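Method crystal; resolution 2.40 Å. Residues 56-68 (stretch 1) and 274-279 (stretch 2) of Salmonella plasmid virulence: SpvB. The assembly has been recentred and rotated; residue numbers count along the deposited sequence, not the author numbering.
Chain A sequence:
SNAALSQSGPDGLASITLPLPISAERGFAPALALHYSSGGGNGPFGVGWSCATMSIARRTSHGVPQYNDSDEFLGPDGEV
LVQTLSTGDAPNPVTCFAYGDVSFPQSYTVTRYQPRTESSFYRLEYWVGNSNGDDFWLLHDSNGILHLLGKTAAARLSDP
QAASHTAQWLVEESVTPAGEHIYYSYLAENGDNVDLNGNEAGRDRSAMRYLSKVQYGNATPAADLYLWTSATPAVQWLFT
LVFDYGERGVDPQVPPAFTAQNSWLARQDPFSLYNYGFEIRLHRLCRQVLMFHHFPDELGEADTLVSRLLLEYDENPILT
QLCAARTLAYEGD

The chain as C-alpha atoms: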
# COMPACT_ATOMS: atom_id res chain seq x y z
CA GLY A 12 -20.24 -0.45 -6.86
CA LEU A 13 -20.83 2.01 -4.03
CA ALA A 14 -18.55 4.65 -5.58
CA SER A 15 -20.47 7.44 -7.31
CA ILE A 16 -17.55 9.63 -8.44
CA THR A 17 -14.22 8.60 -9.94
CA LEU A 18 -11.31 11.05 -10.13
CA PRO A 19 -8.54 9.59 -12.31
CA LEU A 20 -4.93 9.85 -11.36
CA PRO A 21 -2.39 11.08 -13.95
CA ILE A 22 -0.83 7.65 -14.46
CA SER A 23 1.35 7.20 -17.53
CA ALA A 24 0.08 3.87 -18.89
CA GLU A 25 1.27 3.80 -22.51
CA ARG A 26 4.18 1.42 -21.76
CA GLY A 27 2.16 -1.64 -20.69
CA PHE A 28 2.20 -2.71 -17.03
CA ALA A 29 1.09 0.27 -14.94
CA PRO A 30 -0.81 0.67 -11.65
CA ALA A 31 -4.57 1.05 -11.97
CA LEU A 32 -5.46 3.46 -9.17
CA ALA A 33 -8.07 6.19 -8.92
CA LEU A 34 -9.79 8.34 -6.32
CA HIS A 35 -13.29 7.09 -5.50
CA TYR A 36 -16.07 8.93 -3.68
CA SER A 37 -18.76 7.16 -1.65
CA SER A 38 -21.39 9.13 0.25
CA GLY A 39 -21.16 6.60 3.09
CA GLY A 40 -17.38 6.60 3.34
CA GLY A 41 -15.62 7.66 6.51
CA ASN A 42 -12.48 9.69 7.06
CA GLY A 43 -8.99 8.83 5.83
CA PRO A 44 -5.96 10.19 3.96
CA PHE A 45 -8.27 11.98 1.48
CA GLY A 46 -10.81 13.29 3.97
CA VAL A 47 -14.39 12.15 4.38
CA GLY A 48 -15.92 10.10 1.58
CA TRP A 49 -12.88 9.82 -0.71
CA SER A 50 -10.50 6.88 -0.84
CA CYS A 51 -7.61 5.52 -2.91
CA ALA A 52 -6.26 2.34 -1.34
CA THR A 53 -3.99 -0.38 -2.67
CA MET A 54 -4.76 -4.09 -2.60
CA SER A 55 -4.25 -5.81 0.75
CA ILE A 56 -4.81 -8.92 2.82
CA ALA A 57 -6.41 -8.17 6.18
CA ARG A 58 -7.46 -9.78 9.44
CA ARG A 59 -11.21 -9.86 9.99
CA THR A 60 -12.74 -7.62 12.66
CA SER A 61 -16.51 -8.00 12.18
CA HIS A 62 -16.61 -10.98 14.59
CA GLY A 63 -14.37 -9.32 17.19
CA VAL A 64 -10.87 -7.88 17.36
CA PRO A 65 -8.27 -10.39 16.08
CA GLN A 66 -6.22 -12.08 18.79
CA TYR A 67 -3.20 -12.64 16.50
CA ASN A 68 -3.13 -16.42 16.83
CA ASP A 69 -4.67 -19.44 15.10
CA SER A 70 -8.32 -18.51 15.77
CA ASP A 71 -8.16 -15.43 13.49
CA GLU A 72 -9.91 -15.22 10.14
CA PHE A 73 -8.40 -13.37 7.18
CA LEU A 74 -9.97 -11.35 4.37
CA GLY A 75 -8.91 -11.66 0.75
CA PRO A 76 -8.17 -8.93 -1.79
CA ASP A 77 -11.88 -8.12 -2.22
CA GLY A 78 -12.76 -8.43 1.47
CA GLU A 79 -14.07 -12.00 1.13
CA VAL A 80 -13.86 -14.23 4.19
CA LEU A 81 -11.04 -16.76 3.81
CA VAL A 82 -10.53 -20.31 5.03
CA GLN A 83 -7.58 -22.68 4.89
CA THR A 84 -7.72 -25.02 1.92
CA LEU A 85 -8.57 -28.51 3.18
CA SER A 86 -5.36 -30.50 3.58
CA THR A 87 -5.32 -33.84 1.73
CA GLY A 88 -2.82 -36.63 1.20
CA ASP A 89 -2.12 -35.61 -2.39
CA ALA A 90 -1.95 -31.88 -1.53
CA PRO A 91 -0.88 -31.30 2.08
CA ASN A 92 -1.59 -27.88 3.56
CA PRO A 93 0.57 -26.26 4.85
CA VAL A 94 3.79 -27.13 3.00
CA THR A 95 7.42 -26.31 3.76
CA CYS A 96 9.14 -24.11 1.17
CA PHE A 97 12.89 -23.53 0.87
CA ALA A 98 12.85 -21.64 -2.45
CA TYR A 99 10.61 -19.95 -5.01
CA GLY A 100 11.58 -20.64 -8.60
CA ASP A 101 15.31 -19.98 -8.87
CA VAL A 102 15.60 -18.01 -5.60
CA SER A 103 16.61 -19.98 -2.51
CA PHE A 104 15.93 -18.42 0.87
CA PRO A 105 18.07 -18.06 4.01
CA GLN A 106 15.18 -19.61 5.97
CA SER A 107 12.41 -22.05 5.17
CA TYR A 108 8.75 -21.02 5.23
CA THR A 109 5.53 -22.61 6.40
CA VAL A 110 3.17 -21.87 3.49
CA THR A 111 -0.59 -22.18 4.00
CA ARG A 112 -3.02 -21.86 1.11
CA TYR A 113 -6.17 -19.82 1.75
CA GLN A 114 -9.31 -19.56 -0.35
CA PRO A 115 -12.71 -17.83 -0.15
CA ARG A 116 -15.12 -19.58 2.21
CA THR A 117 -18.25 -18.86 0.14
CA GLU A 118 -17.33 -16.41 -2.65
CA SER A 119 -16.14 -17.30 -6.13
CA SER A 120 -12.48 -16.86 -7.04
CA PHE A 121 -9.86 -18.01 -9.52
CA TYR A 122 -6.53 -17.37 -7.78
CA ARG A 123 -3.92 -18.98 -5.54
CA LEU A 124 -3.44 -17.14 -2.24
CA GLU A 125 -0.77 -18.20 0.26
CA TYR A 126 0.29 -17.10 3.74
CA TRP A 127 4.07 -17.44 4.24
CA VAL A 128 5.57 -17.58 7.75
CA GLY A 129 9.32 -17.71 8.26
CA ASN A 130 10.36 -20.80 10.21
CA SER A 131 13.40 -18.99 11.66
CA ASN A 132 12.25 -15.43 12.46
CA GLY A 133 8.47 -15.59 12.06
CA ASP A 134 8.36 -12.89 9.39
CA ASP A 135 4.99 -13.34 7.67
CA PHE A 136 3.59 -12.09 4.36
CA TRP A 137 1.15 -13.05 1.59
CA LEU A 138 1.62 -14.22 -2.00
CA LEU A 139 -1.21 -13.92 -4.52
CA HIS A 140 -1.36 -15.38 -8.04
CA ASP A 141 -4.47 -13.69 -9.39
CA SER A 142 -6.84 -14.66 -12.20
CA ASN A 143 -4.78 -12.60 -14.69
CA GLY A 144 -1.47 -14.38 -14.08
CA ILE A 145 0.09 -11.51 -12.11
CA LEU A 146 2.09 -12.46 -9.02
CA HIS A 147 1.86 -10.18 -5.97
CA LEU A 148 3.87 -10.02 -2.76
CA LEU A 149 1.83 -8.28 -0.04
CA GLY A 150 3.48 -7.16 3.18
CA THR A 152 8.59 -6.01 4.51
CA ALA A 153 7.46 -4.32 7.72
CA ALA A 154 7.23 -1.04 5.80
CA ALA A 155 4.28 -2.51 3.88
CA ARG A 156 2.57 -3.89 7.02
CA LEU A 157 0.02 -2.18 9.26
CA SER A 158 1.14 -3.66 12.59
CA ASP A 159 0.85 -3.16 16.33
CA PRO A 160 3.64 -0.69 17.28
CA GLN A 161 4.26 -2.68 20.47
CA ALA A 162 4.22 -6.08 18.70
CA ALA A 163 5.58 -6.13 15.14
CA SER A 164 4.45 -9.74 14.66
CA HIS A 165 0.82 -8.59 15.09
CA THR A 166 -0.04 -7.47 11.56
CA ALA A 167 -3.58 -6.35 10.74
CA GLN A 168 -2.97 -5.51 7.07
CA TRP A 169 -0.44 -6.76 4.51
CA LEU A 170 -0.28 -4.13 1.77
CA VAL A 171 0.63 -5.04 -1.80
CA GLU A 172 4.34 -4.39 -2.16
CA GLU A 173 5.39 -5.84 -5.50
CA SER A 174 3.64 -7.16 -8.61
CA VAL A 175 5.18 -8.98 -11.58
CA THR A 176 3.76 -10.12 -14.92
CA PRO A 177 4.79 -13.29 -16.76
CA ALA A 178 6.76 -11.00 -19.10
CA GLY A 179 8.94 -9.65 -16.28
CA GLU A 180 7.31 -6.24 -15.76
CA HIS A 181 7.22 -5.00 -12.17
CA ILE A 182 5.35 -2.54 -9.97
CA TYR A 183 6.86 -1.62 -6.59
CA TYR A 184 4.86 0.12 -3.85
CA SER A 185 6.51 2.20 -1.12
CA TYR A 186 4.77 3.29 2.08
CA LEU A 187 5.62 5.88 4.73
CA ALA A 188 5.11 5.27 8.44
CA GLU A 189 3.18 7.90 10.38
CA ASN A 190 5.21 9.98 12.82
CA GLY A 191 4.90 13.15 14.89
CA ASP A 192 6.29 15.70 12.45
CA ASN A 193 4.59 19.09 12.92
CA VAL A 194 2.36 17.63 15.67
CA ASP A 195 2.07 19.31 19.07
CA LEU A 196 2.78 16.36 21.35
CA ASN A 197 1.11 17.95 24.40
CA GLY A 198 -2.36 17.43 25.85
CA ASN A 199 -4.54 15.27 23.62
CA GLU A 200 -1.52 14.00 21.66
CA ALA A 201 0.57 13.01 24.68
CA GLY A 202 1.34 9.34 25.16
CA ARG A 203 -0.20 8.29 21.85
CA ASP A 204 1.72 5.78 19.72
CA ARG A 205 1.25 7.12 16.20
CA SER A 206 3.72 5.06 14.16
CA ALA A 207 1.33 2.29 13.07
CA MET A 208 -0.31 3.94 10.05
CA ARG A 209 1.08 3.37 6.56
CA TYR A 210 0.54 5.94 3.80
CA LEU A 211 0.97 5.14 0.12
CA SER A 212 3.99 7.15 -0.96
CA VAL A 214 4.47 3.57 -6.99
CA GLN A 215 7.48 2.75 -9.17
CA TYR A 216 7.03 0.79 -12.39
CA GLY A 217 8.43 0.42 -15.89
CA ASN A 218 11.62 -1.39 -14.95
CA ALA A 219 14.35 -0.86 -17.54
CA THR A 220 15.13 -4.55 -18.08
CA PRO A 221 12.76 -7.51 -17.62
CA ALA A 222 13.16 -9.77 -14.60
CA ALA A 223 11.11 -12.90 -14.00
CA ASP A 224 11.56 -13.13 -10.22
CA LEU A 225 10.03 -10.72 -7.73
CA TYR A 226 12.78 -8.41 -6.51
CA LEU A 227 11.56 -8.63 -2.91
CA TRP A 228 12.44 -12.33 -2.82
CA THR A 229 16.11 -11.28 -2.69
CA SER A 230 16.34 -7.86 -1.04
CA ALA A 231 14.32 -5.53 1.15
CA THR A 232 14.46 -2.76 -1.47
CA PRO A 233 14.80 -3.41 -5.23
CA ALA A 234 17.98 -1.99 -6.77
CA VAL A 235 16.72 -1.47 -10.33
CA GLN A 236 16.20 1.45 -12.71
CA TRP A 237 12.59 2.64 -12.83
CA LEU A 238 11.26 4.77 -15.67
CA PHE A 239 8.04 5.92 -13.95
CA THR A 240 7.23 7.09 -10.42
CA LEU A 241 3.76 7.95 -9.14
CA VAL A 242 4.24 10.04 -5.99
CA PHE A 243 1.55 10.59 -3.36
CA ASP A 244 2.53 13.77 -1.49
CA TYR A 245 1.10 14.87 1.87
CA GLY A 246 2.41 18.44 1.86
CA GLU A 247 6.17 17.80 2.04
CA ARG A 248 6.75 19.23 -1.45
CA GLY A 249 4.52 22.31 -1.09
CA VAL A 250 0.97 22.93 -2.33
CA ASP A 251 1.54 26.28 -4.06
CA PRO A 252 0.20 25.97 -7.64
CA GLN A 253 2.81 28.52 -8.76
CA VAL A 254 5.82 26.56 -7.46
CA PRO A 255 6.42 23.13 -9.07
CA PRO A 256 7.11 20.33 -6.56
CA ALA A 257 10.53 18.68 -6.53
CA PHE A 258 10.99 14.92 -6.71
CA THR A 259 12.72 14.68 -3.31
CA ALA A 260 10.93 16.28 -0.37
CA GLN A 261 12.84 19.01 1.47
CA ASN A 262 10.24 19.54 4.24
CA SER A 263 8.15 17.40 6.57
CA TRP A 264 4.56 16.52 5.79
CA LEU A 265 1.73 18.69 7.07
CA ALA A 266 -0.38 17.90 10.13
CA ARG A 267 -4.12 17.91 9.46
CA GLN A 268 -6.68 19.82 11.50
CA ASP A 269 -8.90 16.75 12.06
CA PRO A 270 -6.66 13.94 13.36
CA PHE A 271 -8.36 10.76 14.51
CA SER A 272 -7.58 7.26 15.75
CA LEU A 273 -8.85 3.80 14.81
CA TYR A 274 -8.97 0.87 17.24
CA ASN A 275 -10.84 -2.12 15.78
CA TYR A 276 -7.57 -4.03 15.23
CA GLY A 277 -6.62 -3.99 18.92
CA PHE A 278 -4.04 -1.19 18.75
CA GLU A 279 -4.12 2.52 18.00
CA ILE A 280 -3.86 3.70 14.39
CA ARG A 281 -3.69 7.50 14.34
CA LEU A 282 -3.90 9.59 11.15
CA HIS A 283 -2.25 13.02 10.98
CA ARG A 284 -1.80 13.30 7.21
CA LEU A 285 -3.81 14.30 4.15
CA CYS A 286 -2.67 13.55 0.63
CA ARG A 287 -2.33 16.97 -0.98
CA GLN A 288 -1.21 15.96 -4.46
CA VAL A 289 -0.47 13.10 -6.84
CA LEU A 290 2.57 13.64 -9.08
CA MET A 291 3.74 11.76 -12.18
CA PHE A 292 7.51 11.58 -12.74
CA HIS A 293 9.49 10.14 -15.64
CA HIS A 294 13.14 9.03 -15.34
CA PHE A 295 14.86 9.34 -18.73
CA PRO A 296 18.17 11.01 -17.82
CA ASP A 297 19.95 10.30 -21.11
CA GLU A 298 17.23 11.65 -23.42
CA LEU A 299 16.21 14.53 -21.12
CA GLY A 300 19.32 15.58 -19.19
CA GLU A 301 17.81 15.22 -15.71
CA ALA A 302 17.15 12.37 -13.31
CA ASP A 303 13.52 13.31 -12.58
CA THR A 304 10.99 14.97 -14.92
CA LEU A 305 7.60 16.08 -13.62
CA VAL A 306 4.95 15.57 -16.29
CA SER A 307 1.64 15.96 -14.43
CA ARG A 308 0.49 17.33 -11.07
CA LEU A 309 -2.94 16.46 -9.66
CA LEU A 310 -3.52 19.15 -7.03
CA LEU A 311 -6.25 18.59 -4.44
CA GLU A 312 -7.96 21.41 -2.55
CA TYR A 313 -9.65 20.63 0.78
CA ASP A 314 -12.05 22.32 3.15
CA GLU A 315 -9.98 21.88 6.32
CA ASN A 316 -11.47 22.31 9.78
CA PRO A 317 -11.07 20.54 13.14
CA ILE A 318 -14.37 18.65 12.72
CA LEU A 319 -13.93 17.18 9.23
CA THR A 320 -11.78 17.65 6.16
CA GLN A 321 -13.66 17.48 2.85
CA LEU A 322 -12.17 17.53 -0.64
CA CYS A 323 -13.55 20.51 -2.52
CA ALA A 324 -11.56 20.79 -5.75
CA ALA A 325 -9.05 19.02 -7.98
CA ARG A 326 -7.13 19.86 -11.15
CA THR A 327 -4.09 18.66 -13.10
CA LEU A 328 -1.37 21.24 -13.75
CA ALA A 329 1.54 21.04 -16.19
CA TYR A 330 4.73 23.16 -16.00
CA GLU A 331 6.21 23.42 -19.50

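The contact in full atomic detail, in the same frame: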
# COMPACT_ATOMS: atom_id res chain seq x y z
N ILE A 56 -4.22 -7.84 2.04
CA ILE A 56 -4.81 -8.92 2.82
C ILE A 56 -5.00 -8.39 4.24
O ILE A 56 -4.15 -7.65 4.74
CB ILE A 56 -3.93 -10.18 2.80
CG1 ILE A 56 -3.65 -10.64 1.36
CG2 ILE A 56 -4.57 -11.30 3.59
CD1 ILE A 56 -4.90 -10.89 0.54
N ALA A 57 -6.10 -8.75 4.88
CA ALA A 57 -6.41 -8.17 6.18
C ALA A 57 -6.99 -9.21 7.12
O ALA A 57 -7.60 -10.20 6.69
CB ALA A 57 -7.38 -6.99 6.06
N ARG A 58 -6.80 -8.98 8.42
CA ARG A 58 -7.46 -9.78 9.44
C ARG A 58 -8.88 -9.28 9.63
O ARG A 58 -9.14 -8.07 9.60
CB ARG A 58 -6.70 -9.71 10.76
CG ARG A 58 -5.33 -10.36 10.71
CD ARG A 58 -4.73 -10.46 12.11
NE ARG A 58 -3.35 -10.93 12.05
CZ ARG A 58 -2.97 -12.17 12.31
NH1 ARG A 58 -3.86 -13.09 12.67
NH2 ARG A 58 -1.69 -12.51 12.23
N ARG A 59 -9.81 -10.21 9.80
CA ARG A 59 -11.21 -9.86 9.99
C ARG A 59 -11.42 -9.21 11.35
O ARG A 59 -10.77 -9.56 12.34
CB ARG A 59 -12.08 -11.11 9.86
CG ARG A 59 -13.55 -10.83 9.62
CD ARG A 59 -14.36 -12.11 9.66
NE ARG A 59 -15.74 -11.88 9.24
CZ ARG A 59 -16.66 -12.83 9.14
NH1 ARG A 59 -16.35 -14.09 9.43
NH2 ARG A 59 -17.88 -12.52 8.74
N THR A 60 -12.35 -8.25 11.40
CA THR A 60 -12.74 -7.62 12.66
C THR A 60 -14.22 -7.70 12.96
O THR A 60 -14.61 -7.46 14.11
CB THR A 60 -12.33 -6.14 12.68
OG1 THR A 60 -12.98 -5.44 11.61
CG2 THR A 60 -10.82 -5.99 12.54
N SER A 61 -15.07 -8.03 11.98
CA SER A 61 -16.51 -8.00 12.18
C SER A 61 -16.95 -8.90 13.33
O SER A 61 -17.91 -8.58 14.04
CB SER A 61 -17.22 -8.38 10.88
OG SER A 61 -16.94 -9.72 10.52
N HIS A 62 -16.29 -10.05 13.51
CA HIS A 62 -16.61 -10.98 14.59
C HIS A 62 -15.68 -10.83 15.78
O HIS A 62 -15.39 -11.81 16.47
CB HIS A 62 -16.59 -12.42 14.08
CG HIS A 62 -17.74 -12.77 13.18
ND1 HIS A 62 -18.26 -11.89 12.25
CD2 HIS A 62 -18.47 -13.90 13.07
CE1 HIS A 62 -19.26 -12.46 11.61
NE2 HIS A 62 -19.41 -13.68 12.09
N GLY A 63 -15.24 -9.61 16.06
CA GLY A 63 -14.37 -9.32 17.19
C GLY A 63 -12.95 -9.00 16.75
O GLY A 63 -12.49 -9.39 15.67
N VAL A 64 -12.26 -8.27 17.62
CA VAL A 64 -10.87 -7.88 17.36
C VAL A 64 -10.01 -9.13 17.20
O VAL A 64 -10.13 -10.07 18.02
CB VAL A 64 -10.34 -7.00 18.50
CG1 VAL A 64 -8.84 -6.82 18.39
CG2 VAL A 64 -11.04 -5.65 18.50
N PRO A 65 -9.14 -9.21 16.19
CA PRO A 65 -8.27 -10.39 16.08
C PRO A 65 -7.39 -10.52 17.30
O PRO A 65 -6.99 -9.54 17.93
CB PRO A 65 -7.45 -10.10 14.81
CG PRO A 65 -7.55 -8.62 14.61
CD PRO A 65 -8.91 -8.24 15.11
N GLN A 66 -7.09 -11.77 17.65
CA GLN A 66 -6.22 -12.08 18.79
C GLN A 66 -4.79 -12.38 18.36
O GLN A 66 -3.93 -12.58 19.22
CB GLN A 66 -6.81 -13.24 19.60
CG GLN A 66 -8.27 -12.98 19.99
CD GLN A 66 -8.41 -12.03 21.18
OE1 GLN A 66 -7.44 -11.77 21.90
NE2 GLN A 66 -9.58 -11.43 21.32
N TYR A 67 -4.53 -12.40 17.05
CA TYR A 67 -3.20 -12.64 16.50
C TYR A 67 -2.67 -14.01 16.94
O TYR A 67 -1.61 -14.14 17.55
CB TYR A 67 -2.25 -11.49 16.89
CG TYR A 67 -2.78 -10.16 16.39
CD1 TYR A 67 -2.56 -9.76 15.08
CD2 TYR A 67 -3.56 -9.35 17.21
CE1 TYR A 67 -3.07 -8.56 14.61
CE2 TYR A 67 -4.07 -8.15 16.75
CZ TYR A 67 -3.82 -7.76 15.45
OH TYR A 67 -4.33 -6.57 14.98
N ASN A 68 -3.46 -15.02 16.60
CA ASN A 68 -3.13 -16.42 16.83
C ASN A 68 -3.76 -17.29 15.75
O ASN A 68 -3.96 -16.82 14.62
CB ASN A 68 -3.58 -16.87 18.23
CG ASN A 68 -5.07 -16.63 18.47
OD1 ASN A 68 -5.89 -16.71 17.56
ND2 ASN A 68 -5.42 -16.35 19.72
N TYR A 274 -9.29 1.86 16.22
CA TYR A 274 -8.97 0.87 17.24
C TYR A 274 -9.54 -0.52 17.01
O TYR A 274 -9.37 -1.37 17.89
CB TYR A 274 -9.47 1.36 18.61
CG TYR A 274 -8.89 2.66 19.09
CD1 TYR A 274 -7.66 2.70 19.74
CD2 TYR A 274 -9.57 3.86 18.92
CE1 TYR A 274 -7.13 3.88 20.20
CE2 TYR A 274 -9.05 5.05 19.38
CZ TYR A 274 -7.82 5.06 20.01
OH TYR A 274 -7.30 6.25 20.47
N ASN A 275 -10.20 -0.81 15.88
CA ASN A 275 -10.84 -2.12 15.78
C ASN A 275 -9.85 -3.26 15.56
O ASN A 275 -10.27 -4.42 15.53
CB ASN A 275 -11.93 -2.13 14.70
CG ASN A 275 -11.39 -1.95 13.31
OD1 ASN A 275 -10.22 -1.63 13.11
ND2 ASN A 275 -12.28 -2.07 12.33
N TYR A 276 -8.57 -2.98 15.35
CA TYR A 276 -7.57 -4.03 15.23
C TYR A 276 -6.90 -4.38 16.55
O TYR A 276 -6.03 -5.27 16.58
CB TYR A 276 -6.50 -3.66 14.20
CG TYR A 276 -6.99 -3.71 12.77
CD1 TYR A 276 -7.49 -4.89 12.23
CD2 TYR A 276 -6.91 -2.59 11.95
CE1 TYR A 276 -7.92 -4.94 10.92
CE2 TYR A 276 -7.33 -2.64 10.64
CZ TYR A 276 -7.84 -3.82 10.13
OH TYR A 276 -8.27 -3.86 8.82
N GLY A 277 -7.23 -3.70 17.64
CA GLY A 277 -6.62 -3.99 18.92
C GLY A 277 -5.44 -3.13 19.29
O GLY A 277 -4.84 -3.35 20.35
N PHE A 278 -5.07 -2.17 18.44
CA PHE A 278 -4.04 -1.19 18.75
C PHE A 278 -4.41 0.11 18.07
O PHE A 278 -5.24 0.14 17.15
CB PHE A 278 -2.65 -1.67 18.33
CG PHE A 278 -2.55 -2.09 16.88
CD1 PHE A 278 -2.23 -1.17 15.90
CD2 PHE A 278 -2.77 -3.41 16.51
CE1 PHE A 278 -2.14 -1.55 14.57
CE2 PHE A 278 -2.68 -3.80 15.18
CZ PHE A 278 -2.36 -2.87 14.21
N GLU A 279 -3.79 1.20 18.51
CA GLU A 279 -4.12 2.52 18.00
C GLU A 279 -3.51 2.73 16.62
O GLU A 279 -2.35 2.39 16.38
CB GLU A 279 -3.64 3.61 18.96
CG GLU A 279 -3.86 5.04 18.47
CD GLU A 279 -3.80 6.09 19.58
OE1 GLU A 279 -4.25 7.23 19.35
OE2 GLU A 279 -3.27 5.77 20.67
O HOH W 1 -10.12 -5.72 8.36

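Stretch 1 enters as the end of a strand, residues 56-58, and continues as loop. A type I beta turn runs from Thr 60 to Gly 63, closed by a backbone hydrogen bond from Gly 63 N to Thr 60 O (3.0 Å). Stretch 2 has no regular helix or strand. Its main feature is a second type I beta turn, from Tyr 274 to Gly 277, where Gly 277 N donates to Tyr 274 O (3.2 Å). The backbones come nearest at Val 64 and Tyr 276, with their CA atoms 5.5 Å apart. No touching pair is closer than 209 positions in sequence, so this is a tertiary contact. It buries 370 Å², both sides summed.

Both turns end in glycine with positive phi. At Gly 63 phi/psi is 108/157, and at Gly 277 it is 96/1. In each case a CB would be jammed against the carbonyl O of the preceding residue. Gly 277 has a further constraint from the contact: an ideal CB there would point toward stretch 1 and lie 3.0 Å from Val 64 CG1. Without it, Val 64 CG1 packs 3.6 Å from Gly 277 N.

One direct hydrogen bond joins the stretches. Tyr 67 OH donates to Tyr 276 O at 2.7 Å. Tyr 67 has phi/psi of 60/57, and its side chain, with chi1 m, points toward stretch 2. The long ring carries its hydroxyl to the carbonyl. The same oxygen, Tyr 67 OH, lies 3.2 Å from Phe 278 CE2, at the edge of the phenylalanine ring. The two rings also make an apolar contact, with Tyr 67 CZ 4.1 Å from Phe 278 CE2. Phe 278 is buried and adds carbon surface beside the polar bond.

Tyr 276 has the largest area covered by the other stretch, 91 Å². Its CA-to-CB bond points away overall, yet its CB is 3.7 Å from Tyr 67 OH. Pro 65 CG and Arg 58 O lie at the edge of its ring. The first is 4.4 Å from Tyr 276 CD1 and the second 3.6 Å from Tyr 276 CE1. Thr 60 CG2 approaches Tyr 276 CE1 at 3.5 Å. The phenol suits this place because its ring packs against these neighbours while its hydroxyl reaches water. Water 1 donates to Arg 58 O (2.8 Å) and hydrogen-bonds to Tyr 276 OH (2.7 Å), bridging the stretches. Ala 57 CB lies 4.3 Å from Tyr 276 OH, a small side chain beside that hydroxyl.

Thr 60 and Val 64 meet the turn at Asn 275. Both point toward stretch 2. Thr 60 CG2 is 3.4 Å from Asn 275 O, and Val 64 CG2 is 3.3 Å from the same Asn 275 O. These are packing contacts made by methyl groups. Val 64, with chi1 t, sets its other methyl, CG1, 3.6 Å from Tyr 276 C. Its branched side chain thus spans successive parts of the turn.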